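Side-chain contacts in XC6422 protein (Xanthomonas campestris, PDB 2FUK), which is probably a hydrolase, a small lidless serine enzyme of the alpha/beta-hydrolase fold whose substrate is not established: residues C43-T48 with K56-A61; S139-A144 with T193-H198; A62-E67 with D203-L208; D23-L28 with G51-K56. One frame throughout, in Å; residues are numbered along the deposited sequence.

Contact 1 (C43-T48 with K56-A61); sequences CHPLST and KVVTMA
In Val58 a chi1 of 169° places CG1 trans to the backbone N and CG2 trans to the carbonyl carbon, and it is CG2 that meets the loop. His44, with CG lodged between its backbone N and carbonyl carbon (chi1 73°), offers CA and CB to that methyl while its imidazole leads away from the helix. The setting is the alpha/beta-hydrolase fold: 43-48 leaves strand 38-43 of the central sheet, and 56-61 opens helix 56-66. Val58 CG2 lies 3.7 Å from His44 CA and 3.8 Å from His44 CB. It also touches Pro45 CD at 3.8 Å, with the two side chains meeting at a slant. One methyl thus spans consecutive residues of the loop. No hydrogen bond crosses, and the 100 Å² of buried surface is van der Waals packing. The His44 ring is held from beyond: ND1 is hydrogen-bonded to Phe75 O, and Phe77 meets the imidazole edge-to-face, while Pro45 also packs on Phe118. At the helix start Lys56 O accepts twice on one face of its carbonyl plane, from Met60 N at 3.0 Å and from Thr59 OG1 at 3.2 Å, the hydroxyl standing 41° out of that plane.

Contact 2 (S139-A144 with T193-H198); sequences SIAPPA and TSHFFH
Ala141 and Phe197, on facing segments, both adopt the left-handed helical backbone conformation that is uncommon for residues with a beta carbon such as alanine and phenylalanine (phi 56° and 51°), and each turns its CB toward the other segment. Ala141 follows the end of strand 136-140; Phe197 closes the type I turn begun at Ser194, with its N hydrogen-bonded to Ser194 O at 3.0 Å. Two contacts carry the packing. Ile140 CG2 reaches the outer end of the Phe197 ring, 3.5 Å from both CZ and CE1, approaching the ring obliquely. Ala141 CB stands 4.0 Å from His195 CE1, again at a slant. The imidazole arrives there because its CG lies trans to the backbone N (chi1 -174°), which carries the ring from the turn toward the sheet. Within the turn segment, Phe196 receives His195 CD2 over one face, 3.6 Å above its plane and near the rim. Ser194 OG also accepts from His198 N at 3.2 Å, the residue just after the turn. Phe118 joins both halves, packing on Ile140, Ala141 and Phe197 and meeting the His195 ring with its own. His195 ND1 is hydrogen-bonded to Asp166 OD2, and its side chain touches Ser119 on the presumed nucleophile elbow, an arrangement consistent with the Ser-His-Asp triad of serine hydrolases. With no polar bond crossing between the segments, Ala141 supplies apolar packing beside the imidazole, while the ND1-Asp166 OD2 hydrogen bond probably fixes the rotation of the ring.

Contact 3 (A62-E67 with D203-L208); sequences ARALRE and DLRGAL
Arg205 and Ala64 pack where helix 201-212 passes helix 56-66, their CA atoms 5.3 Å apart, a close approach that the small alanine permits. Arg205 has CG trans to its backbone N (chi1 -176°), then runs extended until a bend at chi3 (69°) turns the guanidinium out of line with the aliphatic stem. That stem does the packing: CG lies 3.9 Å from Ala64 CB, which also meets Leu208 CD1 at 3.9 Å and so sits against two residues one helical turn apart. Glu67, extended beyond CG, crosses the arginine at about a right angle and brings OE1 to 3.5 Å from Arg205 CD. The oppositely charged pair between the segments, Glu67 OE1 and Arg205 NE at 4.1 Å, lies beyond salt-bridge range, and the oxygen stands well out of the guanidinium plane, so no N-H points at it. Both charges are instead matched across the dimer, where Glu67 OE1 and Arg205 NH2 each form a salt bridge with the reciprocal residue of the second subunit. The helix pair therefore contributes to the subunit interface on its polar side, while Leu204 and Leu208 lean on Ile161 of strand 158-163, and Ala62 and Leu65 on Val72 of strand 71-75.

Contact 4 (D23-L28 with G51-K56); sequences DVAVDL and GSMHNK
Met53 reaches strand 20-27 with the last two atoms of its side chain, SD over Ala25 and CE over Asp23. CE lies 3.5 Å from Asp23 CB and 3.9 Å from Asp23 O; SD lies 3.9 Å from Ala25 CB. A bend at chi3 (61°) lets the thioether touch two residues that project from the same side of the strand. Nearer its backbone, Met53 CG sits 3.3 Å above the centre of one face of the His54 ring, a CH-pi type of approach. The next shell fixes the loop. Ser52 OG accepts His54 N at 3.1 Å (N-H...O angle 150°), an ST turn inside the type I turn from Ser52 to Asn55, which Asn55 N closes onto Ser52 O at 3.1 Å. Met53 N and O are hydrogen-bonded to Asn76 OD1 and Arg74 NH2, respectively. The Asp23 carboxylate is held as well, OD2 by Thr82 OG1 and OD1 by Asn76 ND2, so Asn76 serves both segments. In the fold, strand 20-27 runs antiparallel to its neighbours 11-17 and 71-75, and Met53 packs on it from the loop that ends at Asn55, the N-cap residue of helix 56-66.

Contacts 1 and 4 lie closest, with centres about 8 Å apart; they share Lys56, and His44 CB lies 3.2 Å from Ser52 O. Helix 56-66 carries contact 1 onward into contact 3, centre to centre about 14 Å, where Ala61 CA meets Leu208 CD1 at 3.8 Å. From the same helix Val57 CG2 approaches Phe197 CD1 at 4.1 Å, linking contact 1 to contact 2, which holds His195 of the probable catalytic triad. Contacts 4 and 2 do not touch, with centres about 18 Å and nearest atoms about 4 Å apart. Arg66 NE of contact 3 lies 2.9 Å from Leu28 O of contact 4, a probable hydrogen bond. Contact 3 faces the second subunit, which Lys56 also reaches through Asp32 of that subunit.

Contact 1 (C43-T48 with K56-A61)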
loop_
_atom_site.group_PDB
_atom_site.type_symbol
_atom_site.label_atom_id
_atom_site.label_comp_id
_atom_site.label_asym_id
_atom_site.label_seq_id
_atom_site.Cartn_x
_atom_site.Cartn_y
_atom_site.Cartn_z
ATOM N N CYS A 43 -2.504 17.413 -7.794
ATOM C CA CYS A 43 -3.301 18.597 -7.460
ATOM C C CYS A 43 -4.558 18.250 -6.660
ATOM O O CYS A 43 -5.232 17.258 -6.948
ATOM C CB CYS A 43 -3.691 19.340 -8.740
ATOM S SG CYS A 43 -2.278 19.889 -9.757
ATOM N N HIS A 44 -4.878 19.093 -5.681
ATOM C CA HIS A 44 -6.021 18.868 -4.802
ATOM C C HIS A 44 -7.363 19.450 -5.273
ATOM O O HIS A 44 -7.418 20.269 -6.195
ATOM C CB HIS A 44 -5.686 19.374 -3.384
ATOM C CG HIS A 44 -5.656 20.866 -3.252
ATOM N ND1 HIS A 44 -4.500 21.575 -3.004
ATOM C CD2 HIS A 44 -6.652 21.780 -3.306
ATOM C CE1 HIS A 44 -4.789 22.862 -2.911
ATOM N NE2 HIS A 44 -6.089 23.013 -3.091
ATOM N N PRO A 45 -8.469 19.021 -4.641
ATOM C CA PRO A 45 -9.820 19.479 -4.979
ATOM C C PRO A 45 -10.174 20.885 -4.495
ATOM O O PRO A 45 -9.372 21.535 -3.822
ATOM C CB PRO A 45 -10.706 18.388 -4.372
ATOM C CG PRO A 45 -9.950 17.989 -3.160
ATOM C CD PRO A 45 -8.528 17.903 -3.679
ATOM N N LEU A 46 -11.382 21.341 -4.828
ATOM C CA LEU A 46 -11.816 22.692 -4.469
ATOM C C LEU A 46 -11.294 23.271 -3.178
ATOM O O LEU A 46 -11.527 22.744 -2.086
ATOM C CB LEU A 46 -13.339 22.816 -4.481
ATOM C CG LEU A 46 -13.908 23.472 -5.746
ATOM C CD1 LEU A 46 -13.095 24.707 -6.136
ATOM C CD2 LEU A 46 -13.887 22.471 -6.868
ATOM N N SER A 47 -10.598 24.391 -3.334
ATOM C CA SER A 47 -9.998 25.119 -2.232
ATOM C C SER A 47 -11.073 25.687 -1.318
ATOM O O SER A 47 -10.937 25.673 -0.093
ATOM C CB SER A 47 -9.137 26.263 -2.780
ATOM O OG SER A 47 -8.149 25.789 -3.692
ATOM N N THR A 48 -12.146 26.181 -1.926
ATOM C CA THR A 48 -13.235 26.764 -1.168
ATOM C C THR A 48 -14.001 25.728 -0.343
ATOM O O THR A 48 -14.821 26.098 0.497
ATOM C CB THR A 48 -14.202 27.546 -2.099
ATOM O OG1 THR A 48 -14.733 26.675 -3.103
ATOM C CG2 THR A 48 -13.457 28.688 -2.782
ATOM N N LYS A 56 -7.460 13.031 1.627
ATOM C CA LYS A 56 -7.218 11.585 1.581
ATOM C C LYS A 56 -7.093 10.992 0.170
ATOM O O LYS A 56 -6.303 10.068 -0.054
ATOM C CB LYS A 56 -8.317 10.852 2.357
ATOM C CG LYS A 56 -8.445 11.255 3.832
ATOM C CD LYS A 56 -9.722 10.651 4.441
ATOM C CE LYS A 56 -9.982 11.102 5.881
ATOM N NZ LYS A 56 -8.924 10.678 6.837
ATOM N N VAL A 57 -7.878 11.493 -0.779
ATOM C CA VAL A 57 -7.787 10.986 -2.148
ATOM C C VAL A 57 -6.439 11.421 -2.736
ATOM O O VAL A 57 -5.776 10.657 -3.434
ATOM C CB VAL A 57 -8.938 11.536 -3.021
ATOM C CG1 VAL A 57 -8.791 11.055 -4.457
ATOM C CG2 VAL A 57 -10.262 11.093 -2.443
ATOM N N VAL A 58 -6.043 12.659 -2.450
ATOM C CA VAL A 58 -4.773 13.183 -2.932
ATOM C C VAL A 58 -3.598 12.374 -2.384
ATOM O O VAL A 58 -2.690 12.012 -3.135
ATOM C CB VAL A 58 -4.593 14.666 -2.523
ATOM C CG1 VAL A 58 -3.167 15.124 -2.800
ATOM C CG2 VAL A 58 -5.580 15.532 -3.292
ATOM N N THR A 59 -3.606 12.089 -1.083
ATOM C CA THR A 59 -2.497 11.336 -0.510
ATOM C C THR A 59 -2.468 9.869 -0.919
ATOM O O THR A 59 -1.396 9.279 -0.970
ATOM C CB THR A 59 -2.450 11.449 1.031
ATOM O OG1 THR A 59 -3.674 10.983 1.602
ATOM C CG2 THR A 59 -2.213 12.900 1.435
ATOM N N MET A 60 -3.622 9.272 -1.215
ATOM C CA MET A 60 -3.600 7.876 -1.650
ATOM C C MET A 60 -3.108 7.830 -3.091
ATOM O O MET A 60 -2.455 6.874 -3.495
ATOM C CB MET A 60 -4.977 7.216 -1.549
ATOM C CG MET A 60 -4.986 5.771 -2.056
ATOM S SD MET A 60 -3.762 4.679 -1.212
ATOM C CE MET A 60 -4.863 3.408 -0.504
ATOM N N ALA A 61 -3.425 8.862 -3.868
ATOM C CA ALA A 61 -2.962 8.906 -5.248
ATOM C C ALA A 61 -1.447 9.040 -5.195
ATOM O O ALA A 61 -0.733 8.430 -5.989
ATOM C CB ALA A 61 -3.573 10.104 -5.985
#

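Contact 2 (S139-A144 with T193-H198)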
loop_
_atom_site.group_PDB
_atom_site.type_symbol
_atom_site.label_atom_id
_atom_site.label_comp_id
_atom_site.label_asym_id
_atom_site.label_seq_id
_atom_site.Cartn_x
_atom_site.Cartn_y
_atom_site.Cartn_z
ATOM N N SER A 139 -6.429 11.852 -14.278
ATOM C CA SER A 139 -7.571 12.652 -13.845
ATOM C C SER A 139 -8.512 11.809 -13.006
ATOM O O SER A 139 -9.084 10.847 -13.500
ATOM C CB SER A 139 -8.345 13.184 -15.056
ATOM O OG SER A 139 -7.489 13.871 -15.946
ATOM N N ILE A 140 -8.664 12.171 -11.740
ATOM C CA ILE A 140 -9.554 11.456 -10.844
ATOM C C ILE A 140 -10.797 12.325 -10.670
ATOM O O ILE A 140 -10.719 13.432 -10.148
ATOM C CB ILE A 140 -8.882 11.220 -9.477
ATOM C CG1 ILE A 140 -7.556 10.467 -9.679
ATOM C CG2 ILE A 140 -9.821 10.434 -8.572
ATOM C CD1 ILE A 140 -6.723 10.320 -8.409
ATOM N N ALA A 141 -11.935 11.811 -11.120
ATOM C CA ALA A 141 -13.201 12.523 -11.045
ATOM C C ALA A 141 -13.150 13.888 -11.732
ATOM O O ALA A 141 -13.453 14.917 -11.115
ATOM C CB ALA A 141 -13.632 12.680 -9.591
ATOM N N PRO A 142 -12.769 13.920 -13.024
ATOM C CA PRO A 142 -12.714 15.211 -13.721
ATOM C C PRO A 142 -14.114 15.791 -13.647
ATOM O O PRO A 142 -15.073 15.145 -14.049
ATOM C CB PRO A 142 -12.310 14.823 -15.144
ATOM C CG PRO A 142 -12.863 13.425 -15.289
ATOM C CD PRO A 142 -12.519 12.806 -13.954
ATOM N N PRO A 143 -14.246 17.015 -13.128
ATOM C CA PRO A 143 -15.552 17.661 -12.994
ATOM C C PRO A 143 -16.248 18.114 -14.268
ATOM O O PRO A 143 -16.525 19.298 -14.431
ATOM C CB PRO A 143 -15.251 18.821 -12.050
ATOM C CG PRO A 143 -13.881 19.221 -12.478
ATOM C CD PRO A 143 -13.171 17.886 -12.613
ATOM N N ALA A 144 -16.533 17.175 -15.170
ATOM C CA ALA A 144 -17.234 17.520 -16.401
ATOM C C ALA A 144 -18.626 18.002 -16.015
ATOM O O ALA A 144 -19.218 17.528 -15.036
ATOM C CB ALA A 144 -17.334 16.312 -17.310
ATOM N N THR A 193 -19.024 3.697 -6.110
ATOM C CA THR A 193 -17.986 4.515 -5.506
ATOM C C THR A 193 -18.368 5.989 -5.476
ATOM O O THR A 193 -18.757 6.565 -6.497
ATOM C CB THR A 193 -16.668 4.333 -6.268
ATOM O OG1 THR A 193 -16.261 2.962 -6.166
ATOM C CG2 THR A 193 -15.580 5.235 -5.702
ATOM N N SER A 194 -18.261 6.587 -4.289
ATOM C CA SER A 194 -18.601 7.991 -4.096
ATOM C C SER A 194 -17.509 8.950 -4.572
ATOM O O SER A 194 -16.410 8.536 -4.951
ATOM C CB SER A 194 -18.917 8.259 -2.623
ATOM O OG SER A 194 -17.782 8.053 -1.795
ATOM N N HIS A 195 -17.820 10.238 -4.522
ATOM C CA HIS A 195 -16.896 11.269 -4.975
ATOM C C HIS A 195 -15.530 11.224 -4.295
ATOM O O HIS A 195 -14.507 11.456 -4.941
ATOM C CB HIS A 195 -17.510 12.656 -4.775
ATOM C CG HIS A 195 -16.678 13.763 -5.343
ATOM N ND1 HIS A 195 -16.394 13.861 -6.687
ATOM C CD2 HIS A 195 -16.048 14.803 -4.747
ATOM C CE1 HIS A 195 -15.624 14.914 -6.896
ATOM N NE2 HIS A 195 -15.399 15.503 -5.735
ATOM N N PHE A 196 -15.513 10.936 -2.994
ATOM C CA PHE A 196 -14.259 10.877 -2.250
ATOM C C PHE A 196 -13.779 9.441 -2.043
ATOM O O PHE A 196 -12.933 9.175 -1.197
ATOM C CB PHE A 196 -14.413 11.592 -0.905
ATOM C CG PHE A 196 -14.735 13.055 -1.040
ATOM C CD1 PHE A 196 -13.744 13.971 -1.381
ATOM C CD2 PHE A 196 -16.038 13.510 -0.868
ATOM C CE1 PHE A 196 -14.045 15.321 -1.548
ATOM C CE2 PHE A 196 -16.350 14.860 -1.034
ATOM C CZ PHE A 196 -15.355 15.765 -1.374
ATOM N N PHE A 197 -14.329 8.519 -2.824
ATOM C CA PHE A 197 -13.924 7.116 -2.748
ATOM C C PHE A 197 -13.938 6.551 -1.336
ATOM O O PHE A 197 -12.989 5.884 -0.910
ATOM C CB PHE A 197 -12.528 6.949 -3.354
ATOM C CG PHE A 197 -12.428 7.421 -4.781
ATOM C CD1 PHE A 197 -12.358 8.778 -5.078
ATOM C CD2 PHE A 197 -12.473 6.506 -5.830
ATOM C CE1 PHE A 197 -12.343 9.218 -6.399
ATOM C CE2 PHE A 197 -12.456 6.933 -7.157
ATOM C CZ PHE A 197 -12.393 8.290 -7.443
ATOM N N HIS A 198 -15.020 6.830 -0.614
ATOM C CA HIS A 198 -15.199 6.359 0.755
ATOM C C HIS A 198 -15.101 4.838 0.799
ATOM O O HIS A 198 -15.835 4.136 0.095
ATOM C CB HIS A 198 -16.569 6.808 1.277
ATOM C CG HIS A 198 -16.895 6.310 2.652
ATOM N ND1 HIS A 198 -16.465 6.938 3.799
ATOM C CD2 HIS A 198 -17.630 5.247 3.057
ATOM C CE1 HIS A 198 -16.925 6.287 4.853
ATOM N NE2 HIS A 198 -17.634 5.256 4.429
#

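Contact 3 (A62-E67 with D203-L208)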
loop_
_atom_site.group_PDB
_atom_site.type_symbol
_atom_site.label_atom_id
_atom_site.label_comp_id
_atom_site.label_asym_id
_atom_site.label_seq_id
_atom_site.Cartn_x
_atom_site.Cartn_y
_atom_site.Cartn_z
ATOM N N ALA A 62 -0.964 9.837 -4.247
ATOM C CA ALA A 62 0.469 10.041 -4.099
ATOM C C ALA A 62 1.145 8.738 -3.694
ATOM O O ALA A 62 2.188 8.381 -4.233
ATOM C CB ALA A 62 0.744 11.130 -3.054
ATOM N N ARG A 63 0.534 8.027 -2.752
ATOM C CA ARG A 63 1.082 6.766 -2.269
ATOM C C ARG A 63 1.121 5.729 -3.380
ATOM O O ARG A 63 2.074 4.963 -3.489
ATOM C CB ARG A 63 0.239 6.233 -1.112
ATOM C CG ARG A 63 0.860 5.045 -0.395
ATOM C CD ARG A 63 -0.029 4.599 0.747
ATOM N NE ARG A 63 -0.431 5.714 1.603
ATOM C CZ ARG A 63 -1.346 5.615 2.562
ATOM N NH1 ARG A 63 -1.941 4.451 2.781
ATOM N NH2 ARG A 63 -1.672 6.677 3.292
ATOM N N ALA A 64 0.071 5.702 -4.193
ATOM C CA ALA A 64 -0.024 4.761 -5.298
ATOM C C ALA A 64 1.152 4.913 -6.258
ATOM O O ALA A 64 1.693 3.930 -6.761
ATOM C CB ALA A 64 -1.339 4.979 -6.036
ATOM N N LEU A 65 1.545 6.158 -6.512
ATOM C CA LEU A 65 2.656 6.434 -7.416
ATOM C C LEU A 65 4.001 6.173 -6.748
ATOM O O LEU A 65 4.922 5.671 -7.387
ATOM C CB LEU A 65 2.584 7.876 -7.903
ATOM C CG LEU A 65 1.337 8.212 -8.726
ATOM C CD1 LEU A 65 1.323 9.703 -9.043
ATOM C CD2 LEU A 65 1.330 7.394 -9.997
ATOM N N ARG A 66 4.114 6.511 -5.468
ATOM C CA ARG A 66 5.357 6.284 -4.732
ATOM C C ARG A 66 5.690 4.794 -4.703
ATOM O O ARG A 66 6.858 4.399 -4.791
ATOM C CB ARG A 66 5.221 6.785 -3.292
ATOM C CG ARG A 66 5.020 8.282 -3.166
ATOM C CD ARG A 66 4.634 8.674 -1.740
ATOM N NE ARG A 66 5.723 8.459 -0.788
ATOM C CZ ARG A 66 5.598 8.618 0.528
ATOM N NH1 ARG A 66 6.640 8.409 1.323
ATOM N NH2 ARG A 66 4.429 8.971 1.052
ATOM N N GLU A 67 4.659 3.968 -4.573
ATOM C CA GLU A 67 4.843 2.521 -4.516
ATOM C C GLU A 67 5.341 1.967 -5.847
ATOM O O GLU A 67 5.780 0.817 -5.927
ATOM C CB GLU A 67 3.537 1.833 -4.106
ATOM C CG GLU A 67 3.085 2.195 -2.694
ATOM C CD GLU A 67 1.801 1.499 -2.270
ATOM O OE1 GLU A 67 1.109 0.932 -3.141
ATOM O OE2 GLU A 67 1.474 1.537 -1.061
ATOM N N ASP A 203 -9.060 0.403 -3.550
ATOM C CA ASP A 203 -9.476 0.068 -4.905
ATOM C C ASP A 203 -8.952 1.139 -5.851
ATOM O O ASP A 203 -8.576 0.848 -6.984
ATOM C CB ASP A 203 -10.997 0.012 -5.020
ATOM C CG ASP A 203 -11.614 -1.016 -4.106
ATOM O OD1 ASP A 203 -11.617 -0.797 -2.872
ATOM O OD2 ASP A 203 -12.097 -2.041 -4.625
ATOM N N LEU A 204 -8.962 2.386 -5.383
ATOM C CA LEU A 204 -8.472 3.504 -6.175
ATOM C C LEU A 204 -6.983 3.293 -6.447
ATOM O O LEU A 204 -6.504 3.502 -7.561
ATOM C CB LEU A 204 -8.695 4.819 -5.418
ATOM C CG LEU A 204 -8.010 6.064 -5.989
ATOM C CD1 LEU A 204 -8.564 6.387 -7.374
ATOM C CD2 LEU A 204 -8.210 7.238 -5.028
ATOM N N ARG A 205 -6.257 2.880 -5.415
ATOM C CA ARG A 205 -4.826 2.621 -5.537
ATOM C C ARG A 205 -4.582 1.590 -6.637
ATOM O O ARG A 205 -3.719 1.773 -7.489
ATOM C CB ARG A 205 -4.271 2.086 -4.210
ATOM C CG ARG A 205 -2.758 1.882 -4.191
ATOM C CD ARG A 205 -2.346 1.046 -2.992
ATOM N NE ARG A 205 -2.811 -0.331 -3.133
ATOM C CZ ARG A 205 -2.815 -1.234 -2.153
ATOM N NH1 ARG A 205 -3.254 -2.461 -2.397
ATOM N NH2 ARG A 205 -2.396 -0.911 -0.935
ATOM N N GLY A 206 -5.347 0.502 -6.607
ATOM C CA GLY A 206 -5.189 -0.540 -7.606
ATOM C C GLY A 206 -5.472 -0.074 -9.021
ATOM O O GLY A 206 -4.751 -0.423 -9.957
ATOM N N ALA A 207 -6.529 0.718 -9.179
ATOM C CA ALA A 207 -6.904 1.220 -10.491
ATOM C C ALA A 207 -5.814 2.113 -11.063
ATOM O O ALA A 207 -5.515 2.049 -12.253
ATOM C CB ALA A 207 -8.216 1.987 -10.407
ATOM N N LEU A 208 -5.228 2.947 -10.212
ATOM C CA LEU A 208 -4.176 3.863 -10.639
ATOM C C LEU A 208 -2.927 3.101 -11.048
ATOM O O LEU A 208 -2.349 3.348 -12.106
ATOM C CB LEU A 208 -3.819 4.831 -9.505
ATOM C CG LEU A 208 -4.797 5.952 -9.144
ATOM C CD1 LEU A 208 -4.397 6.560 -7.802
ATOM C CD2 LEU A 208 -4.792 7.020 -10.237
#

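Contact 4 (D23-L28 with G51-K56)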
loop_
_atom_site.group_PDB
_atom_site.type_symbol
_atom_site.label_atom_id
_atom_site.label_comp_id
_atom_site.label_asym_id
_atom_site.label_seq_id
_atom_site.Cartn_x
_atom_site.Cartn_y
_atom_site.Cartn_z
ATOM N N ASP A 23 2.650 26.190 -0.291
ATOM C CA ASP A 23 2.998 25.061 0.566
ATOM C C ASP A 23 3.276 23.878 -0.342
ATOM O O ASP A 23 2.459 23.552 -1.211
ATOM C CB ASP A 23 1.837 24.693 1.483
ATOM C CG ASP A 23 1.468 25.802 2.432
ATOM O OD1 ASP A 23 0.315 25.796 2.894
ATOM O OD2 ASP A 23 2.328 26.663 2.730
ATOM N N VAL A 24 4.417 23.234 -0.134
ATOM C CA VAL A 24 4.808 22.095 -0.947
ATOM C C VAL A 24 5.252 20.921 -0.081
ATOM O O VAL A 24 5.789 21.109 1.008
ATOM C CB VAL A 24 5.967 22.497 -1.902
ATOM C CG1 VAL A 24 6.492 21.286 -2.659
ATOM C CG2 VAL A 24 5.472 23.544 -2.886
ATOM N N ALA A 25 5.002 19.710 -0.561
ATOM C CA ALA A 25 5.426 18.513 0.152
ATOM C C ALA A 25 5.993 17.558 -0.887
ATOM O O ALA A 25 5.369 17.317 -1.915
ATOM C CB ALA A 25 4.249 17.871 0.876
ATOM N N VAL A 26 7.185 17.037 -0.623
ATOM C CA VAL A 26 7.826 16.098 -1.532
ATOM C C VAL A 26 7.913 14.759 -0.821
ATOM O O VAL A 26 8.522 14.660 0.247
ATOM C CB VAL A 26 9.249 16.559 -1.911
ATOM C CG1 VAL A 26 9.898 15.541 -2.835
ATOM C CG2 VAL A 26 9.187 17.934 -2.581
ATOM N N ASP A 27 7.276 13.740 -1.395
ATOM C CA ASP A 27 7.298 12.397 -0.814
ATOM C C ASP A 27 8.193 11.513 -1.684
ATOM O O ASP A 27 7.933 11.339 -2.876
ATOM C CB ASP A 27 5.894 11.769 -0.779
ATOM C CG ASP A 27 4.808 12.723 -0.291
ATOM O OD1 ASP A 27 5.003 13.407 0.736
ATOM O OD2 ASP A 27 3.737 12.765 -0.939
ATOM N N LEU A 28 9.250 10.955 -1.100
ATOM C CA LEU A 28 10.152 10.091 -1.858
ATOM C C LEU A 28 9.493 8.744 -2.150
ATOM O O LEU A 28 8.541 8.348 -1.480
ATOM C CB LEU A 28 11.461 9.894 -1.092
ATOM C CG LEU A 28 12.328 11.152 -1.034
ATOM C CD1 LEU A 28 13.532 10.927 -0.133
ATOM C CD2 LEU A 28 12.764 11.515 -2.442
ATOM N N GLY A 51 -10.531 20.961 0.060
ATOM C CA GLY A 51 -9.311 20.642 -0.664
ATOM C C GLY A 51 -7.983 21.173 -0.154
ATOM O O GLY A 51 -7.853 22.350 0.186
ATOM N N SER A 52 -6.993 20.286 -0.122
ATOM C CA SER A 52 -5.633 20.617 0.308
ATOM C C SER A 52 -4.704 19.450 0.003
ATOM O O SER A 52 -5.156 18.376 -0.415
ATOM C CB SER A 52 -5.581 20.911 1.808
ATOM O OG SER A 52 -5.668 19.715 2.565
ATOM N N MET A 53 -3.409 19.667 0.221
ATOM C CA MET A 53 -2.391 18.643 -0.011
ATOM C C MET A 53 -2.631 17.446 0.907
ATOM O O MET A 53 -2.071 16.380 0.688
ATOM C CB MET A 53 -0.982 19.199 0.279
ATOM C CG MET A 53 -0.617 19.196 1.786
ATOM S SD MET A 53 1.080 19.710 2.253
ATOM C CE MET A 53 0.959 21.286 1.610
ATOM N N HIS A 54 -3.456 17.631 1.934
ATOM C CA HIS A 54 -3.729 16.571 2.900
ATOM C C HIS A 54 -4.997 15.758 2.650
ATOM O O HIS A 54 -5.286 14.819 3.391
ATOM C CB HIS A 54 -3.751 17.168 4.310
ATOM C CG HIS A 54 -2.505 17.928 4.654
ATOM N ND1 HIS A 54 -2.478 19.300 4.786
ATOM C CD2 HIS A 54 -1.236 17.506 4.867
ATOM C CE1 HIS A 54 -1.247 19.690 5.066
ATOM N NE2 HIS A 54 -0.474 18.620 5.119
ATOM N N ASN A 55 -5.740 16.112 1.607
ATOM C CA ASN A 55 -6.962 15.400 1.238
ATOM C C ASN A 55 -6.610 13.912 1.095
ATOM O O ASN A 55 -5.581 13.577 0.510
ATOM C CB ASN A 55 -7.475 15.959 -0.094
ATOM C CG ASN A 55 -8.680 15.218 -0.616
ATOM O OD1 ASN A 55 -9.827 15.522 -0.257
ATOM N ND2 ASN A 55 -8.431 14.227 -1.463
ATOM N N LYS A 56 -7.460 13.031 1.627
ATOM C CA LYS A 56 -7.218 11.585 1.581
ATOM C C LYS A 56 -7.093 10.992 0.170
ATOM O O LYS A 56 -6.303 10.068 -0.054
ATOM C CB LYS A 56 -8.317 10.852 2.357
ATOM C CG LYS A 56 -8.445 11.255 3.832
ATOM C CD LYS A 56 -9.722 10.651 4.441
ATOM C CE LYS A 56 -9.982 11.102 5.881
ATOM N NZ LYS A 56 -8.924 10.678 6.837
#